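Local coordinates for putative methyltransferase (Porphyromonas gingivalis, PDB 3LL7), which probably transfers a methyl group from S-adenosylmethionine to a substrate that has not been identified, at residues A[258-263]-A[299-304]; A[270-275]-A[308-313]; A[355-360]-A[380-385]; A[294-299]-A[338-343]; A[13-18]-A[64-69]. All coordinates share one frame; numbering follows the deposited sequence.

In the fold
Contacts 1 and 2 hold neighbouring elements: the paired strands 258-263 and 272-274 pack against the consecutive helices 299-304 and 307-314. Contact 1 is buried and almost wholly apolar across its centre, whereas contact 2 lies nearer the surface and adds an arginine grip to its aromatic packing. Contact 4 shares Thr299 with contact 1 but is a partly buried, backbone-bonded strand pair in the seven-stranded sheet, with a Glu296-Arg338 salt bridge. Further out in the THUMP-like part, contact 3 closes a loop onto a helix end by mostly buried side-chain packing. Contact 5, also buried, stands apart in the N-terminal helical region and combines methyl packing with a water link.

Contact 1: residues A[258-263]-A[299-304]; sequences IHAINL and TALLKA. With FMT (formic acid), chain E; FMT (formic acid), chain I.
Ala260 and Ala300 bring their CA atoms to 5.3 Å where strand 258-263 and helix 299-304 run nearly antiparallel (157°), their axes 6.9 Å apart at the closest point. The small side chains permit this closeness. Ala260 CB points toward the helix and meets Ala304 CB at 4.0 Å and Leu301 CD2 at 3.9 Å, while Ala300 CB rests against the backbone oxygen Ile261 O at 3.4 Å. Ile258 extends the apolar row with CG2, anti to its own backbone N and in touch with Ala304 CB. At the other end one water gives a hydrogen bond to Asn262 OD1 and shares another with Thr299 OG1. Two formates, probably from the crystallisation liquor, accept bonds from Asn262 N and Asn262 ND2. Backbone groups of Ile258 to Ile261 are bonded to strands 225-233 and 272-274. The first helix of the ferredoxin-like region thus packs on strand 258-263 of the ten-stranded mixed sheet through methyl groups, and the polar link between the segments lies at the Asn262 end.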
# COMPACT_ATOMS: atom_id res chain seq x y z
N ILE A 258 13.98 -1.34 8.88
CA ILE A 258 12.64 -0.92 8.49
C ILE A 258 12.78 0.18 7.45
O ILE A 258 13.44 1.21 7.70
CB ILE A 258 11.85 -0.41 9.71
CG1 ILE A 258 11.78 -1.52 10.79
CG2 ILE A 258 10.45 0.02 9.32
CD1 ILE A 258 11.38 -0.98 12.16
N HIS A 259 12.13 -0.03 6.30
CA HIS A 259 12.12 0.97 5.23
C HIS A 259 10.77 1.66 5.18
O HIS A 259 9.74 0.99 4.97
CB HIS A 259 12.32 0.29 3.87
CG HIS A 259 13.66 -0.34 3.68
ND1 HIS A 259 14.23 -1.20 4.59
CD2 HIS A 259 14.54 -0.22 2.66
CE1 HIS A 259 15.41 -1.60 4.13
NE2 HIS A 259 15.61 -1.02 2.96
N ALA A 260 10.76 2.99 5.31
CA ALA A 260 9.51 3.73 5.22
C ALA A 260 9.55 4.47 3.92
O ALA A 260 10.48 5.26 3.67
CB ALA A 260 9.36 4.71 6.42
N ILE A 261 8.58 4.20 3.05
CA ILE A 261 8.65 4.83 1.74
C ILE A 261 7.30 5.35 1.29
O ILE A 261 6.28 4.71 1.51
CB ILE A 261 9.30 3.94 0.70
CG1 ILE A 261 9.73 4.81 -0.54
CG2 ILE A 261 8.40 2.78 0.37
CD1 ILE A 261 10.90 4.21 -1.34
N ASN A 262 7.32 6.53 0.69
CA ASN A 262 6.10 7.14 0.22
C ASN A 262 6.23 7.25 -1.27
O ASN A 262 6.94 8.12 -1.75
CB ASN A 262 5.91 8.54 0.87
CG ASN A 262 4.58 9.16 0.55
OD1 ASN A 262 3.56 8.47 0.49
ND2 ASN A 262 4.56 10.49 0.35
N LEU A 263 5.56 6.37 -2.02
CA LEU A 263 5.68 6.35 -3.49
C LEU A 263 4.94 7.53 -4.13
O LEU A 263 3.81 7.81 -3.76
CB LEU A 263 5.18 5.02 -4.07
CG LEU A 263 5.86 3.79 -3.46
CD1 LEU A 263 5.23 2.48 -3.97
CD2 LEU A 263 7.38 3.84 -3.68
N THR A 299 2.61 9.26 5.87
CA THR A 299 1.93 8.19 6.59
C THR A 299 2.79 6.95 6.82
O THR A 299 2.59 6.23 7.81
CB THR A 299 0.61 7.77 5.90
OG1 THR A 299 0.85 7.35 4.55
CG2 THR A 299 -0.38 8.98 5.91
N ALA A 300 3.73 6.69 5.92
CA ALA A 300 4.59 5.51 6.07
C ALA A 300 5.56 5.72 7.23
O ALA A 300 5.82 4.77 8.00
CB ALA A 300 5.35 5.21 4.76
N LEU A 301 6.08 6.93 7.37
CA LEU A 301 6.93 7.24 8.53
C LEU A 301 6.19 7.05 9.85
O LEU A 301 6.71 6.48 10.79
CB LEU A 301 7.50 8.64 8.49
CG LEU A 301 8.79 8.68 7.68
CD1 LEU A 301 9.13 10.09 7.40
CD2 LEU A 301 9.97 7.99 8.44
N LEU A 302 4.97 7.58 9.90
CA LEU A 302 4.11 7.44 11.07
C LEU A 302 3.84 5.97 11.43
O LEU A 302 3.96 5.58 12.59
CB LEU A 302 2.79 8.20 10.85
CG LEU A 302 2.90 9.73 10.83
CD1 LEU A 302 1.55 10.35 10.38
CD2 LEU A 302 3.34 10.28 12.17
N LYS A 303 3.46 5.18 10.43
CA LYS A 303 3.17 3.77 10.67
C LYS A 303 4.43 3.00 11.11
O LYS A 303 4.33 2.11 11.95
CB LYS A 303 2.60 3.14 9.39
CG LYS A 303 2.44 1.61 9.47
CD LYS A 303 1.37 1.16 10.49
CE LYS A 303 1.32 -0.34 10.61
NZ LYS A 303 0.26 -0.80 11.57
N ALA A 304 5.59 3.34 10.52
CA ALA A 304 6.87 2.66 10.85
C ALA A 304 7.33 2.99 12.26
O ALA A 304 8.07 2.23 12.86
CB ALA A 304 7.97 3.06 9.83
C FMT E . 10.17 8.83 1.98
O1 FMT E . 10.59 8.30 3.02
O2 FMT E . 9.88 8.24 0.92
C FMT I . 7.51 12.21 0.37
O1 FMT I . 8.63 12.33 0.87
O2 FMT I . 6.49 12.60 0.92
O HOH W 1 1.63 9.20 2.54

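Contact 2: residues A[270-275]-A[308-313]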
# COMPACT_ATOMS: atom_id res chain seq x y z
N ILE A 270 13.63 7.78 -2.43
CA ILE A 270 14.63 7.23 -1.52
C ILE A 270 13.95 6.80 -0.19
O ILE A 270 13.20 7.59 0.36
CB ILE A 270 15.69 8.37 -1.28
CG1 ILE A 270 16.32 8.81 -2.62
CG2 ILE A 270 16.72 8.02 -0.26
CD1 ILE A 270 16.77 7.70 -3.52
N PRO A 271 14.17 5.56 0.30
CA PRO A 271 13.49 5.15 1.54
C PRO A 271 14.12 5.81 2.77
O PRO A 271 15.31 6.15 2.74
CB PRO A 271 13.77 3.65 1.61
CG PRO A 271 15.11 3.47 0.90
CD PRO A 271 15.06 4.50 -0.23
N PHE A 272 13.34 5.97 3.83
CA PHE A 272 13.90 6.27 5.15
C PHE A 272 14.15 4.92 5.82
O PHE A 272 13.21 4.16 6.08
CB PHE A 272 12.90 7.09 5.95
CG PHE A 272 13.46 7.66 7.21
CD1 PHE A 272 13.95 8.96 7.23
CD2 PHE A 272 13.54 6.87 8.36
CE1 PHE A 272 14.51 9.50 8.38
CE2 PHE A 272 14.11 7.41 9.54
CZ PHE A 272 14.59 8.73 9.54
N ILE A 273 15.41 4.58 6.07
CA ILE A 273 15.71 3.28 6.66
C ILE A 273 16.21 3.46 8.09
O ILE A 273 17.09 4.30 8.34
CB ILE A 273 16.78 2.55 5.85
CG1 ILE A 273 16.40 2.49 4.35
CG2 ILE A 273 17.08 1.14 6.42
CD1 ILE A 273 17.52 1.86 3.49
N PHE A 274 15.65 2.69 9.02
CA PHE A 274 16.07 2.77 10.42
C PHE A 274 15.80 1.42 11.11
O PHE A 274 15.35 0.47 10.46
CB PHE A 274 15.33 3.94 11.15
CG PHE A 274 13.87 3.64 11.46
CD1 PHE A 274 13.45 3.51 12.79
CD2 PHE A 274 12.92 3.49 10.42
CE1 PHE A 274 12.11 3.22 13.08
CE2 PHE A 274 11.59 3.18 10.72
CZ PHE A 274 11.19 3.04 12.06
N THR A 275 16.07 1.35 12.41
CA THR A 275 15.77 0.15 13.20
C THR A 275 15.10 0.57 14.50
O THR A 275 15.25 1.71 14.95
CB THR A 275 17.05 -0.62 13.59
OG1 THR A 275 17.89 0.21 14.41
CG2 THR A 275 17.80 -1.06 12.35
N LYS A 308 11.18 9.73 16.68
CA LYS A 308 12.39 10.39 17.14
C LYS A 308 13.49 10.36 16.09
O LYS A 308 14.23 11.34 15.92
CB LYS A 308 12.87 9.73 18.44
CG LYS A 308 11.86 9.87 19.56
CD LYS A 308 11.97 8.66 20.51
CE LYS A 308 13.26 8.59 21.22
NZ LYS A 308 13.44 7.27 21.97
N THR A 309 13.61 9.22 15.38
CA THR A 309 14.69 9.09 14.41
C THR A 309 14.66 10.18 13.32
O THR A 309 15.70 10.68 12.92
CB THR A 309 14.68 7.68 13.78
OG1 THR A 309 14.76 6.71 14.85
CG2 THR A 309 15.92 7.45 12.92
N VAL A 310 13.48 10.55 12.87
CA VAL A 310 13.40 11.59 11.84
C VAL A 310 14.04 12.89 12.38
O VAL A 310 14.81 13.55 11.68
CB VAL A 310 11.96 11.85 11.36
CG1 VAL A 310 11.91 13.08 10.39
CG2 VAL A 310 11.38 10.61 10.66
N ALA A 311 13.73 13.25 13.64
CA ALA A 311 14.26 14.52 14.19
C ALA A 311 15.80 14.45 14.34
O ALA A 311 16.53 15.42 14.04
CB ALA A 311 13.59 14.79 15.56
N TYR A 312 16.28 13.32 14.83
CA TYR A 312 17.69 13.10 15.09
C TYR A 312 18.49 13.05 13.76
O TYR A 312 19.54 13.64 13.69
CB TYR A 312 17.90 11.78 15.88
CG TYR A 312 19.33 11.58 16.34
CD1 TYR A 312 19.82 12.27 17.45
CD2 TYR A 312 20.19 10.74 15.66
CE1 TYR A 312 21.14 12.12 17.87
CE2 TYR A 312 21.52 10.55 16.08
CZ TYR A 312 21.98 11.26 17.18
OH TYR A 312 23.29 11.11 17.62
N ARG A 313 17.94 12.36 12.76
CA ARG A 313 18.58 12.18 11.43
C ARG A 313 18.71 13.50 10.67
O ARG A 313 19.65 13.68 9.87
CB ARG A 313 17.77 11.20 10.58
CG ARG A 313 18.59 10.44 9.57
CD ARG A 313 19.62 9.53 10.21
NE ARG A 313 19.09 8.24 10.63
CZ ARG A 313 18.54 7.33 9.82
NH1 ARG A 313 18.39 7.58 8.52
NH2 ARG A 313 18.09 6.19 10.33
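Phe272 has CG anti to its backbone N (chi1 -170°), and its ring reaches helix 308-313, where Arg313, also with CG anti to N, bends at chi2 and chi3 and comes back over it. The ring is enclosed on three sides. Val310 CG2 sits over one face in a CH-pi contact, 4.3 Å from the centroid, and Arg313 NH1 lies over the opposite face, toward the rim and 4.1 Å from Phe272 CZ. Thr309 CG2 meets the ring edge at Phe272 CE2, at 3.8 Å, and also touches Phe274 CB. Arg313 NH2 donates to Ile273 O at 2.9 Å in an almost straight bond (170°), with the oxygen in the guanidinium plane, and forms a salt bridge with Glu278. Arg313 is modelled in two conformers; its contacts are described for one and are less certain than those of Thr309 and Val310. The Thr309 hydroxyl bonds Glu279, which like Glu278 belongs to helix 276-281. Strand 272-274 lies between strand 258-263, which bonds its backbone, and helix 307-314, whose Val310 also rests on Tyr326 of strand 323-328; Leu301 and Ala304 of helix 299-304 touch Phe272 and Phe274.

Contact 3: residues A[355-360]-A[380-385]; sequences QLRKVV and RSKMAD
Leu356 and Arg357 pack against Ser381, Lys382 and Met383 in the THUMP-like part of the chain, where a helical turn in the loop after strand 337-347 meets the end of helix 374-381. The apolar contacts centre on Met383, a selenomethionine. Its chain bends at chi2 and chi3, and Met383 CE lies 3.8 Å from Leu356 CB and 3.9 Å from Val360 CG1. Met383 CE also rests on Leu356 O, at 3.3 Å. Beside it, Leu356 CD1 touches Ser381 CB at 3.8 Å, and Leu391 of strand 389-395 backs both Leu356 and Met383. The polar groups find their bonds elsewhere: Ser381 OG with Leu377 O, and Arg357 NH2 with Lys354 O. Arg357 NE comes within 3.3 Å of Ser381 O, but the angle is too poor for a hydrogen bond. Lys382, with positive phi, turns the chain out of the helix and lays CB over one face of the Arg357 guanidinium. Lys382 CE reaches Arg357 NH1 at 3.5 Å, and the like-charged Lys382 NZ stays 4.8 Å from that nitrogen.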
# COMPACT_ATOMS: atom_id res chain seq x y z
N GLN A 355 -12.87 33.29 16.22
CA GLN A 355 -12.04 34.38 15.72
C GLN A 355 -11.21 34.00 14.53
O GLN A 355 -10.61 34.88 13.90
CB GLN A 355 -11.12 34.89 16.81
CG GLN A 355 -11.83 35.58 17.95
CD GLN A 355 -10.86 36.29 18.85
OE1 GLN A 355 -10.15 37.22 18.43
NE2 GLN A 355 -10.77 35.83 20.10
N LEU A 356 -11.13 32.70 14.20
CA LEU A 356 -10.19 32.29 13.16
C LEU A 356 -10.44 32.81 11.79
O LEU A 356 -9.49 32.99 11.02
CB LEU A 356 -10.04 30.74 13.08
CG LEU A 356 -9.46 30.07 14.30
CD1 LEU A 356 -9.45 28.54 13.99
CD2 LEU A 356 -8.03 30.58 14.62
N ARG A 357 -11.70 33.12 11.45
CA ARG A 357 -11.97 33.72 10.15
C ARG A 357 -11.29 35.08 10.01
O ARG A 357 -11.11 35.58 8.91
CB ARG A 357 -13.46 33.85 9.90
CG ARG A 357 -14.17 32.53 9.56
CD ARG A 357 -15.67 32.76 9.64
NE ARG A 357 -15.95 33.03 11.05
CZ ARG A 357 -17.08 33.49 11.56
NH1 ARG A 357 -18.14 33.72 10.81
NH2 ARG A 357 -17.14 33.69 12.89
N LYS A 358 -10.90 35.69 11.13
CA LYS A 358 -10.17 36.96 11.04
C LYS A 358 -8.75 36.77 10.51
O LYS A 358 -8.21 37.68 9.88
CB LYS A 358 -10.08 37.64 12.41
CG LYS A 358 -11.45 38.03 12.98
CD LYS A 358 -11.32 38.93 14.16
CE LYS A 358 -10.43 38.38 15.24
NZ LYS A 358 -10.18 39.51 16.22
N VAL A 359 -8.15 35.61 10.76
CA VAL A 359 -6.74 35.45 10.43
C VAL A 359 -6.45 35.01 9.00
O VAL A 359 -5.42 35.37 8.45
CB VAL A 359 -6.01 34.56 11.43
CG1 VAL A 359 -6.15 35.16 12.81
CG2 VAL A 359 -6.50 33.11 11.37
N VAL A 360 -7.37 34.26 8.42
CA VAL A 360 -7.19 33.75 7.07
C VAL A 360 -8.54 33.59 6.37
O VAL A 360 -9.51 33.23 7.02
CB VAL A 360 -6.36 32.43 7.12
CG1 VAL A 360 -7.13 31.31 7.79
CG2 VAL A 360 -5.78 32.09 5.74
N ARG A 380 -16.60 24.51 13.88
CA ARG A 380 -16.69 25.42 15.01
C ARG A 380 -16.09 26.80 14.70
O ARG A 380 -16.51 27.79 15.27
CB ARG A 380 -16.06 24.80 16.26
CG ARG A 380 -16.86 23.51 16.68
CD ARG A 380 -16.17 22.72 17.80
NE ARG A 380 -16.74 21.36 17.87
CZ ARG A 380 -16.74 20.58 18.96
NH1 ARG A 380 -16.22 21.01 20.11
NH2 ARG A 380 -17.28 19.36 18.90
N SER A 381 -15.12 26.84 13.79
CA SER A 381 -14.56 28.14 13.34
C SER A 381 -15.27 28.73 12.11
O SER A 381 -15.05 29.90 11.78
CB SER A 381 -13.07 28.00 13.04
OG SER A 381 -12.84 27.10 11.97
N LYS A 382 -16.13 27.95 11.46
CA LYS A 382 -16.79 28.34 10.20
C LYS A 382 -15.80 28.66 9.08
O LYS A 382 -16.05 29.50 8.22
CB LYS A 382 -17.81 29.48 10.44
CG LYS A 382 -18.94 29.03 11.43
CD LYS A 382 -19.89 30.17 11.86
CE LYS A 382 -20.37 30.98 10.71
NZ LYS A 382 -21.23 30.18 9.79
N MSE A 383 -14.68 27.93 9.06
CA MSE A 383 -13.60 28.24 8.15
C MSE A 383 -13.89 27.65 6.77
O MSE A 383 -14.13 26.47 6.63
CB MSE A 383 -12.29 27.68 8.71
CG MSE A 383 -11.11 27.84 7.81
SE MSE A 383 -10.70 29.71 7.53
CE MSE A 383 -10.56 30.29 9.37
N ALA A 384 -13.86 28.48 5.75
CA ALA A 384 -14.02 27.97 4.38
C ALA A 384 -12.82 27.08 4.03
O ALA A 384 -11.71 27.35 4.49
CB ALA A 384 -14.10 29.13 3.42
N ASP A 385 -13.06 26.05 3.23
CA ASP A 385 -11.96 25.23 2.74
C ASP A 385 -11.37 25.87 1.50
O ASP A 385 -11.90 26.86 0.98
CB ASP A 385 -12.41 23.80 2.46
CG ASP A 385 -13.47 23.72 1.41
OD1 ASP A 385 -13.82 24.78 0.84
OD2 ASP A 385 -13.96 22.60 1.15

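Contact 4: residues A[294-299]-A[338-343]; sequences VYEPHT and RTFVLE
The Arg338 guanidinium meets Glu296 at its edge, while Phe340 CZ lies over the centre of one face, 3.7 Å above the plane. The Phe340 ring in turn takes Val294 O and Glu296 CB at its own edge. The side chains of Val294, Glu296, Arg338 and Phe340 share one side of an antiparallel strand pair inside the seven-stranded sheet, joining the ferredoxin-like segment to the THUMP-like one. Val294 with Phe340 and Glu296 with Arg338 are hydrogen-bonded pairs, each with two backbone bonds, and Tyr295 with Thr339 is the non-hydrogen-bonded pair between them. Glu296 and Arg338 lie side by side, carboxylate and guanidinium 26° apart. Glu296 OE1 offers its syn lone pair to Arg338 NH2 at 2.7 Å and takes a weak bond from Arg338 NE at 3.2 Å. Its OE2 pairs with Arg368, so this buried carboxylate is probably kept ionised between two arginines. On the other side of the sheet the Tyr295 hydroxyl bonds Glu332 N and Ser328, and Thr339 CG2 touches Tyr295 CE1 at 3.4 Å.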
# COMPACT_ATOMS: atom_id res chain seq x y z
N VAL A 294 8.07 24.27 9.52
CA VAL A 294 7.29 23.23 10.15
C VAL A 294 7.18 22.03 9.22
O VAL A 294 6.92 22.18 8.04
CB VAL A 294 5.90 23.77 10.62
CG1 VAL A 294 5.07 22.68 11.22
CG2 VAL A 294 6.12 24.87 11.66
N TYR A 295 7.38 20.84 9.79
CA TYR A 295 7.48 19.60 9.00
C TYR A 295 6.49 18.55 9.46
O TYR A 295 6.44 18.22 10.65
CB TYR A 295 8.86 19.01 9.15
CG TYR A 295 9.97 19.97 8.75
CD1 TYR A 295 10.43 20.01 7.45
CD2 TYR A 295 10.55 20.85 9.70
CE1 TYR A 295 11.48 20.90 7.09
CE2 TYR A 295 11.55 21.72 9.36
CZ TYR A 295 12.04 21.74 8.06
OH TYR A 295 13.05 22.61 7.73
N GLU A 296 5.73 18.02 8.51
CA GLU A 296 4.73 16.96 8.83
C GLU A 296 5.09 15.66 8.10
O GLU A 296 5.04 15.62 6.87
CB GLU A 296 3.30 17.38 8.40
CG GLU A 296 2.22 16.39 8.91
CD GLU A 296 0.79 16.76 8.45
OE1 GLU A 296 0.63 17.52 7.48
OE2 GLU A 296 -0.18 16.29 9.09
N PRO A 297 5.41 14.60 8.86
CA PRO A 297 5.89 13.35 8.22
C PRO A 297 4.75 12.62 7.50
O PRO A 297 3.57 12.69 7.93
CB PRO A 297 6.39 12.51 9.42
CG PRO A 297 5.55 12.97 10.54
CD PRO A 297 5.44 14.51 10.32
N HIS A 298 5.12 11.91 6.43
CA HIS A 298 4.14 11.14 5.65
C HIS A 298 3.64 9.90 6.40
O HIS A 298 4.18 9.53 7.45
CB HIS A 298 4.64 10.83 4.24
CG HIS A 298 5.89 10.01 4.18
ND1 HIS A 298 5.99 8.73 4.70
CD2 HIS A 298 7.08 10.27 3.59
CE1 HIS A 298 7.20 8.25 4.45
NE2 HIS A 298 7.88 9.16 3.78
N THR A 299 2.61 9.26 5.87
CA THR A 299 1.93 8.19 6.59
C THR A 299 2.79 6.95 6.82
O THR A 299 2.59 6.23 7.81
CB THR A 299 0.61 7.77 5.90
OG1 THR A 299 0.85 7.35 4.55
CG2 THR A 299 -0.38 8.98 5.91
N ARG A 338 5.48 16.84 4.36
CA ARG A 338 5.16 18.17 3.87
C ARG A 338 5.99 19.16 4.66
O ARG A 338 6.23 18.96 5.84
CB ARG A 338 3.67 18.46 4.11
CG ARG A 338 2.81 17.59 3.24
CD ARG A 338 1.46 18.10 3.13
NE ARG A 338 0.71 17.93 4.35
CZ ARG A 338 -0.52 18.42 4.49
NH1 ARG A 338 -1.08 19.08 3.48
NH2 ARG A 338 -1.19 18.25 5.63
N THR A 339 6.45 20.21 4.00
CA THR A 339 7.18 21.28 4.66
C THR A 339 6.43 22.61 4.52
O THR A 339 5.95 22.96 3.44
CB THR A 339 8.61 21.46 4.06
OG1 THR A 339 9.28 20.20 4.08
CG2 THR A 339 9.40 22.48 4.90
N PHE A 340 6.37 23.34 5.62
CA PHE A 340 5.61 24.58 5.71
C PHE A 340 6.49 25.70 6.27
O PHE A 340 7.44 25.45 7.01
CB PHE A 340 4.42 24.46 6.66
CG PHE A 340 3.43 23.36 6.32
CD1 PHE A 340 2.33 23.62 5.51
CD2 PHE A 340 3.58 22.07 6.86
CE1 PHE A 340 1.37 22.62 5.22
CE2 PHE A 340 2.64 21.06 6.61
CZ PHE A 340 1.53 21.31 5.77
N VAL A 341 6.10 26.92 5.95
CA VAL A 341 6.62 28.10 6.63
C VAL A 341 5.60 28.55 7.62
O VAL A 341 4.41 28.69 7.30
CB VAL A 341 6.87 29.25 5.68
CG1 VAL A 341 7.43 30.45 6.48
CG2 VAL A 341 7.84 28.81 4.57
N LEU A 342 6.06 28.77 8.84
CA LEU A 342 5.18 29.24 9.92
C LEU A 342 4.80 30.72 9.69
O LEU A 342 5.69 31.56 9.53
CB LEU A 342 5.90 29.13 11.27
CG LEU A 342 4.85 29.58 12.31
CD1 LEU A 342 3.93 28.48 12.90
CD2 LEU A 342 5.33 30.58 13.31
N GLU A 343 3.51 31.02 9.68
CA GLU A 343 3.04 32.44 9.54
C GLU A 343 2.56 33.02 10.86
O GLU A 343 2.91 34.16 11.20
CB GLU A 343 1.94 32.58 8.49
CG GLU A 343 2.39 32.14 7.11
CD GLU A 343 1.49 32.59 5.97
OE1 GLU A 343 0.26 32.83 6.18
OE2 GLU A 343 2.02 32.68 4.84

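Contact 5: residues A[13-18]-A[64-69]; sequences AITRWA and ISSLYI
Thr15 OG1 is gripped from several directions: it accepts a 2.7 Å bond from a water that reaches across to Ser66, and its proton is shared between, or goes to one of, the backbone oxygens of Ile11 and Leu12 in the preceding turn of its own helix. The hydroxyl sits between the backbone N and the carbonyl carbon (chi1 57°), within reach of those oxygens. The water continues to Ser66 OG at 3.1 Å. Ser66 has two conformers, so that half of the bridge is less secure. The methyl branch carries the direct packing. Thr15 CG2 lies 3.5 Å from both Ser66 O and Leu67 O; it is at the edge of the Tyr68 ring, near its plane, and 4.1 Å from Tyr68 CB. Ile14 approaches the same ring near its plane, CG2 to Tyr68 CE1 at 3.7 Å. Tyr68, its CG anti to the backbone N, is further flanked by Phe6, Ile11 and Gln47. On the far side Ser66 O bonds His133 and Tyr68 O bonds Asn134. The segment 64-69 therefore lies between helix 8-20 of the N-terminal region and helix 125-138, which links the parallel strands 117-122 and 144-149 of the mixed sheet. The chain reverses here in a type II beta turn from Ile64 to Leu67, with Ser66 taking the positive phi that this turn has at its third residue.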
# COMPACT_ATOMS: atom_id res chain seq x y z
N ALA A 13 -15.16 -15.22 -26.58
CA ALA A 13 -16.42 -14.68 -27.08
C ALA A 13 -16.92 -13.58 -26.18
O ALA A 13 -17.37 -12.53 -26.65
CB ALA A 13 -17.49 -15.79 -27.21
N ILE A 14 -16.88 -13.80 -24.86
CA ILE A 14 -17.41 -12.80 -23.94
C ILE A 14 -16.67 -11.47 -24.07
O ILE A 14 -17.31 -10.39 -24.10
CB ILE A 14 -17.44 -13.32 -22.47
CG1 ILE A 14 -18.51 -14.40 -22.36
CG2 ILE A 14 -17.68 -12.16 -21.47
CD1 ILE A 14 -18.26 -15.39 -21.13
N THR A 15 -15.34 -11.52 -24.19
CA THR A 15 -14.57 -10.29 -24.34
C THR A 15 -14.81 -9.63 -25.71
O THR A 15 -14.82 -8.40 -25.80
CB THR A 15 -13.06 -10.50 -24.11
OG1 THR A 15 -12.57 -11.49 -25.01
CG2 THR A 15 -12.79 -10.99 -22.69
N ARG A 16 -14.95 -10.45 -26.77
CA ARG A 16 -15.32 -9.89 -28.10
C ARG A 16 -16.70 -9.18 -28.01
O ARG A 16 -16.86 -8.05 -28.50
CB ARG A 16 -15.24 -11.00 -29.16
CG ARG A 16 -15.90 -10.75 -30.55
CD ARG A 16 -15.69 -11.98 -31.46
NE ARG A 16 -16.37 -13.19 -30.96
CZ ARG A 16 -17.67 -13.46 -31.16
NH1 ARG A 16 -18.20 -14.59 -30.68
NH2 ARG A 16 -18.42 -12.63 -31.89
N TRP A 17 -17.68 -9.82 -27.36
CA TRP A 17 -19.01 -9.20 -27.24
C TRP A 17 -19.00 -7.93 -26.35
O TRP A 17 -19.67 -6.94 -26.68
CB TRP A 17 -20.03 -10.19 -26.68
CG TRP A 17 -20.42 -11.30 -27.64
CD1 TRP A 17 -20.69 -11.19 -29.00
CD2 TRP A 17 -20.62 -12.66 -27.29
NE1 TRP A 17 -21.03 -12.45 -29.50
CE2 TRP A 17 -21.00 -13.35 -28.47
CE3 TRP A 17 -20.52 -13.37 -26.08
CZ2 TRP A 17 -21.27 -14.74 -28.48
CZ3 TRP A 17 -20.78 -14.76 -26.08
CH2 TRP A 17 -21.16 -15.43 -27.28
N ALA A 18 -18.23 -7.96 -25.26
CA ALA A 18 -18.08 -6.78 -24.37
C ALA A 18 -17.53 -5.58 -25.11
O ALA A 18 -17.93 -4.44 -24.84
CB ALA A 18 -17.17 -7.09 -23.20
N ILE A 64 -6.32 -3.14 -22.50
CA ILE A 64 -5.89 -4.39 -23.14
C ILE A 64 -7.06 -5.26 -23.56
O ILE A 64 -7.96 -5.59 -22.74
CB ILE A 64 -4.89 -5.21 -22.28
CG1 ILE A 64 -3.58 -4.42 -22.13
CG2 ILE A 64 -4.61 -6.58 -22.90
CD1 ILE A 64 -2.47 -5.20 -21.46
N SER A 65 -7.02 -5.66 -24.84
CA SER A 65 -8.07 -6.44 -25.48
C SER A 65 -8.04 -7.89 -25.02
O SER A 65 -6.98 -8.54 -24.95
CB SER A 65 -7.95 -6.38 -27.01
OG SER A 65 -7.17 -7.45 -27.52
N SER A 66 -9.22 -8.40 -24.70
CA SER A 66 -9.33 -9.80 -24.37
C SER A 66 -9.13 -10.08 -22.89
O SER A 66 -9.27 -11.23 -22.48
CB SER A 66 -8.32 -10.62 -25.18
OG SER A 66 -8.98 -11.57 -26.00
N LEU A 67 -8.79 -9.06 -22.10
CA LEU A 67 -8.68 -9.27 -20.64
C LEU A 67 -10.06 -9.52 -20.09
O LEU A 67 -11.03 -8.85 -20.49
CB LEU A 67 -8.04 -8.09 -19.87
CG LEU A 67 -6.53 -7.88 -19.95
CD1 LEU A 67 -6.14 -6.82 -18.96
CD2 LEU A 67 -5.70 -9.16 -19.70
N TYR A 68 -10.15 -10.52 -19.21
CA TYR A 68 -11.39 -10.92 -18.61
C TYR A 68 -11.27 -10.82 -17.09
O TYR A 68 -10.39 -11.45 -16.50
CB TYR A 68 -11.73 -12.36 -19.00
CG TYR A 68 -13.05 -12.82 -18.46
CD1 TYR A 68 -14.25 -12.37 -19.02
CD2 TYR A 68 -13.11 -13.68 -17.37
CE1 TYR A 68 -15.48 -12.78 -18.51
CE2 TYR A 68 -14.35 -14.11 -16.85
CZ TYR A 68 -15.53 -13.64 -17.42
OH TYR A 68 -16.76 -14.03 -16.94
N ILE A 69 -12.16 -10.05 -16.46
CA ILE A 69 -12.16 -9.88 -14.99
C ILE A 69 -13.05 -10.91 -14.31
O ILE A 69 -14.25 -10.92 -14.54
CB ILE A 69 -12.59 -8.46 -14.60
CG1 ILE A 69 -11.72 -7.44 -15.34
CG2 ILE A 69 -12.55 -8.25 -13.07
CD1 ILE A 69 -10.21 -7.60 -15.09
O HOH W 2 -11.62 -11.57 -27.56